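Local structure of phosphoribosylaminoimidazole carboxylase, ATPase subunit (Thermus thermophilus, 3AW8) at residues N304-F312 / L323-R331. The protein probably catalyses the ATP-dependent carboxylation of 5-aminoimidazole ribonucleotide with bicarbonate to N5-carboxyaminoimidazole ribonucleotide, a step of purine biosynthesis. Residues are numbered along the deposited sequence; the frame is centred on the assembly and turned at random.
Sequences NLIGEKPPF and LHWYGKAVR
W325 and F312 meet in an offset edge-to-face pair: the phenyl ring turns its edge to the indole face, planes at 64°. The centroids of the F312 ring and the W325 five-membered ring are 5.5 Å apart, and F312 CZ comes within 3.7 Å of W325 CG. CH-pi contacts extend the arrangement. L323 CD2 sits over the centre of the F312 ring, 3.4 Å from its centroid. K309 crosses the same indole face that F312 meets, CG 3.9 Å from the centroid of the W325 six-membered ring; with CG anti to the backbone N (chi1 -175°) and the chain extended beyond it, its methylenes run over the ring from CH2 toward CE2, and NZ ends above NE1. Aliphatic contacts surround the rings: L305 CD2, at the indole edge as E308 O is, meets L323 CD1 at 4.0 Å, P310 CD approaches W325 CZ3, and V330 CG1 rests against G307 O. Replacing W325 by an alanine removes the indole, which is likely to leave the F312 edge without its aromatic partner and the K309 chain without the face it lies on. The polar link is a water joining N304 OD1, to which it donates at 3.0 Å, and Y326 OH at 2.8 Å; H338 also bonds that hydroxyl, and L208 and N265 take up N304 ND2. L21 of the second subunit packs on F312, L323 and W325. Strands 299-306 and 321-325 are separated in the antiparallel sheet by strand 335-343, yet side chains reaching past it join them and their following loops through rings, methyls and methylenes, so cohesion probably rests mainly on shape and dispersion.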
loop_
_atom_site.group_PDB
_atom_site.type_symbol
_atom_site.label_atom_id
_atom_site.label_comp_id
_atom_site.label_asym_id
_atom_site.label_seq_id
_atom_site.Cartn_x
_atom_site.Cartn_y
_atom_site.Cartn_z
ATOM N N ASN A 304 -7.047 -15.758 -6.353
ATOM C CA ASN A 304 -7.362 -14.942 -7.513
ATOM C C ASN A 304 -8.854 -14.781 -7.713
ATOM O O ASN A 304 -9.640 -15.660 -7.358
ATOM C CB ASN A 304 -6.781 -15.550 -8.792
ATOM C CG ASN A 304 -5.349 -15.127 -9.047
ATOM O OD1 ASN A 304 -4.869 -14.142 -8.483
ATOM N ND2 ASN A 304 -4.664 -15.861 -9.913
ATOM N N LEU A 305 -9.228 -13.642 -8.284
ATOM C CA LEU A 305 -10.613 -13.323 -8.606
ATOM C C LEU A 305 -10.677 -13.407 -10.130
ATOM O O LEU A 305 -10.227 -12.500 -10.833
ATOM C CB LEU A 305 -10.957 -11.910 -8.121
ATOM C CG LEU A 305 -11.696 -11.714 -6.785
ATOM C CD1 LEU A 305 -11.681 -12.973 -5.928
ATOM C CD2 LEU A 305 -11.069 -10.552 -6.048
ATOM N N ILE A 306 -11.214 -14.513 -10.637
ATOM C CA ILE A 306 -11.313 -14.743 -12.073
ATOM C C ILE A 306 -12.733 -14.564 -12.602
ATOM O O ILE A 306 -13.674 -15.146 -12.079
ATOM C CB ILE A 306 -10.839 -16.177 -12.436
ATOM C CG1 ILE A 306 -9.462 -16.450 -11.823
ATOM C CG2 ILE A 306 -10.789 -16.351 -13.950
ATOM C CD1 ILE A 306 -8.372 -15.532 -12.331
ATOM N N GLY A 307 -12.863 -13.751 -13.643
ATOM C CA GLY A 307 -14.138 -13.494 -14.288
ATOM C C GLY A 307 -15.398 -13.230 -13.478
ATOM O O GLY A 307 -16.500 -13.403 -13.996
ATOM N N GLU A 308 -15.263 -12.799 -12.231
ATOM C CA GLU A 308 -16.431 -12.535 -11.403
ATOM C C GLU A 308 -16.061 -11.499 -10.347
ATOM O O GLU A 308 -14.896 -11.372 -9.972
ATOM C CB GLU A 308 -16.878 -13.826 -10.716
ATOM C CG GLU A 308 -16.041 -14.168 -9.484
ATOM C CD GLU A 308 -16.130 -15.628 -9.055
ATOM O OE1 GLU A 308 -17.258 -16.153 -8.882
ATOM O OE2 GLU A 308 -15.057 -16.248 -8.880
ATOM N N LYS A 309 -17.053 -10.762 -9.864
ATOM C CA LYS A 309 -16.816 -9.756 -8.835
ATOM C C LYS A 309 -17.526 -10.165 -7.539
ATOM O O LYS A 309 -18.733 -10.013 -7.402
ATOM C CB LYS A 309 -17.323 -8.401 -9.320
ATOM C CG LYS A 309 -17.032 -7.248 -8.378
ATOM C CD LYS A 309 -17.411 -5.930 -9.027
ATOM C CE LYS A 309 -17.094 -4.757 -8.136
ATOM N NZ LYS A 309 -17.330 -3.474 -8.863
ATOM N N PRO A 310 -16.776 -10.691 -6.566
ATOM C CA PRO A 310 -17.398 -11.103 -5.307
ATOM C C PRO A 310 -18.018 -9.907 -4.617
ATOM O O PRO A 310 -17.708 -8.770 -4.957
ATOM C CB PRO A 310 -16.221 -11.652 -4.515
ATOM C CG PRO A 310 -15.112 -10.716 -4.927
ATOM C CD PRO A 310 -15.307 -10.651 -6.436
ATOM N N PRO A 311 -18.928 -10.144 -3.656
ATOM C CA PRO A 311 -19.578 -9.047 -2.917
ATOM C C PRO A 311 -18.589 -8.453 -1.895
ATOM O O PRO A 311 -18.276 -9.083 -0.884
ATOM C CB PRO A 311 -20.773 -9.739 -2.259
ATOM C CG PRO A 311 -20.279 -11.155 -2.068
ATOM C CD PRO A 311 -19.585 -11.435 -3.375
ATOM N N PHE A 312 -18.103 -7.242 -2.165
ATOM C CA PHE A 312 -17.112 -6.594 -1.298
ATOM C C PHE A 312 -17.404 -6.611 0.186
ATOM O O PHE A 312 -16.518 -6.890 0.989
ATOM C CB PHE A 312 -16.862 -5.143 -1.733
ATOM C CG PHE A 312 -16.076 -5.015 -3.006
ATOM C CD1 PHE A 312 -15.635 -3.769 -3.436
ATOM C CD2 PHE A 312 -15.795 -6.134 -3.790
ATOM C CE1 PHE A 312 -14.927 -3.638 -4.631
ATOM C CE2 PHE A 312 -15.092 -6.016 -4.980
ATOM C CZ PHE A 312 -14.656 -4.766 -5.403
ATOM N N LEU A 323 -8.645 -7.098 0.237
ATOM C CA LEU A 323 -9.188 -7.092 -1.108
ATOM C C LEU A 323 -8.368 -6.216 -2.070
ATOM O O LEU A 323 -7.832 -5.167 -1.684
ATOM C CB LEU A 323 -10.636 -6.600 -1.070
ATOM C CG LEU A 323 -11.328 -6.565 -2.431
ATOM C CD1 LEU A 323 -11.376 -7.978 -2.983
ATOM C CD2 LEU A 323 -12.732 -5.967 -2.313
ATOM N N HIS A 324 -8.275 -6.657 -3.320
ATOM C CA HIS A 324 -7.554 -5.913 -4.350
ATOM C C HIS A 324 -8.347 -6.032 -5.639
ATOM O O HIS A 324 -8.340 -7.082 -6.277
ATOM C CB HIS A 324 -6.147 -6.478 -4.550
ATOM C CG HIS A 324 -5.180 -6.079 -3.479
ATOM N ND1 HIS A 324 -4.393 -4.949 -3.568
ATOM C CD2 HIS A 324 -4.906 -6.633 -2.273
ATOM C CE1 HIS A 324 -3.678 -4.824 -2.463
ATOM N NE2 HIS A 324 -3.972 -5.833 -1.660
ATOM N N TRP A 325 -9.058 -4.970 -5.999
ATOM C CA TRP A 325 -9.844 -4.966 -7.220
ATOM C C TRP A 325 -9.010 -4.200 -8.244
ATOM O O TRP A 325 -8.612 -3.065 -7.997
ATOM C CB TRP A 325 -11.192 -4.276 -6.983
ATOM C CG TRP A 325 -12.131 -4.467 -8.126
ATOM C CD1 TRP A 325 -12.603 -3.507 -8.982
ATOM C CD2 TRP A 325 -12.636 -5.718 -8.606
ATOM N NE1 TRP A 325 -13.363 -4.089 -9.969
ATOM C CE2 TRP A 325 -13.399 -5.445 -9.762
ATOM C CE3 TRP A 325 -12.509 -7.048 -8.175
ATOM C CZ2 TRP A 325 -14.030 -6.451 -10.493
ATOM C CZ3 TRP A 325 -13.136 -8.050 -8.905
ATOM C CH2 TRP A 325 -13.886 -7.744 -10.053
ATOM N N TYR A 326 -8.741 -4.803 -9.394
ATOM C CA TYR A 326 -7.898 -4.140 -10.383
ATOM C C TYR A 326 -8.514 -3.014 -11.197
ATOM O O TYR A 326 -7.791 -2.291 -11.882
ATOM C CB TYR A 326 -7.288 -5.179 -11.329
ATOM C CG TYR A 326 -6.568 -6.292 -10.604
ATOM C CD1 TYR A 326 -5.944 -6.064 -9.371
ATOM C CD2 TYR A 326 -6.494 -7.571 -11.153
ATOM C CE1 TYR A 326 -5.273 -7.078 -8.710
ATOM C CE2 TYR A 326 -5.824 -8.589 -10.500
ATOM C CZ TYR A 326 -5.215 -8.336 -9.280
ATOM O OH TYR A 326 -4.526 -9.340 -8.641
ATOM N N GLY A 327 -9.834 -2.859 -11.127
ATOM C CA GLY A 327 -10.484 -1.806 -11.888
ATOM C C GLY A 327 -10.768 -2.194 -13.329
ATOM O O GLY A 327 -11.188 -1.366 -14.126
ATOM N N LYS A 328 -10.535 -3.456 -13.666
ATOM C CA LYS A 328 -10.778 -3.956 -15.016
ATOM C C LYS A 328 -12.234 -4.395 -15.124
ATOM O O LYS A 328 -12.855 -4.739 -14.120
ATOM C CB LYS A 328 -9.846 -5.141 -15.306
ATOM C CG LYS A 328 -8.360 -4.792 -15.137
ATOM C CD LYS A 328 -7.436 -6.015 -15.039
ATOM C CE LYS A 328 -7.337 -6.793 -16.343
ATOM N NZ LYS A 328 -6.462 -7.997 -16.218
ATOM N N ALA A 329 -12.785 -4.363 -16.334
ATOM C CA ALA A 329 -14.168 -4.780 -16.553
ATOM C C ALA A 329 -14.212 -6.291 -16.467
ATOM O O ALA A 329 -13.370 -6.973 -17.049
ATOM C CB ALA A 329 -14.643 -4.331 -17.914
ATOM N N VAL A 330 -15.192 -6.816 -15.741
ATOM C CA VAL A 330 -15.321 -8.258 -15.580
ATOM C C VAL A 330 -15.703 -8.949 -16.885
ATOM O O VAL A 330 -16.562 -8.473 -17.625
ATOM C CB VAL A 330 -16.379 -8.608 -14.511
ATOM C CG1 VAL A 330 -16.506 -10.117 -14.382
ATOM C CG2 VAL A 330 -15.996 -7.989 -13.173
ATOM N N ARG A 331 -15.043 -10.069 -17.156
ATOM C CA ARG A 331 -15.290 -10.872 -18.343
ATOM C C ARG A 331 -14.774 -12.269 -18.047
ATOM O O ARG A 331 -13.884 -12.445 -17.221
ATOM C CB ARG A 331 -14.567 -10.290 -19.568
ATOM C CG ARG A 331 -15.013 -8.878 -19.915
ATOM C CD ARG A 331 -14.558 -8.424 -21.291
ATOM N NE ARG A 331 -14.938 -7.035 -21.565
ATOM C CZ ARG A 331 -16.179 -6.555 -21.463
ATOM N NH1 ARG A 331 -17.174 -7.349 -21.091
ATOM N NH2 ARG A 331 -16.429 -5.276 -21.726
HETATM O O HOH W 1 -4.562 -11.641 -10.181
#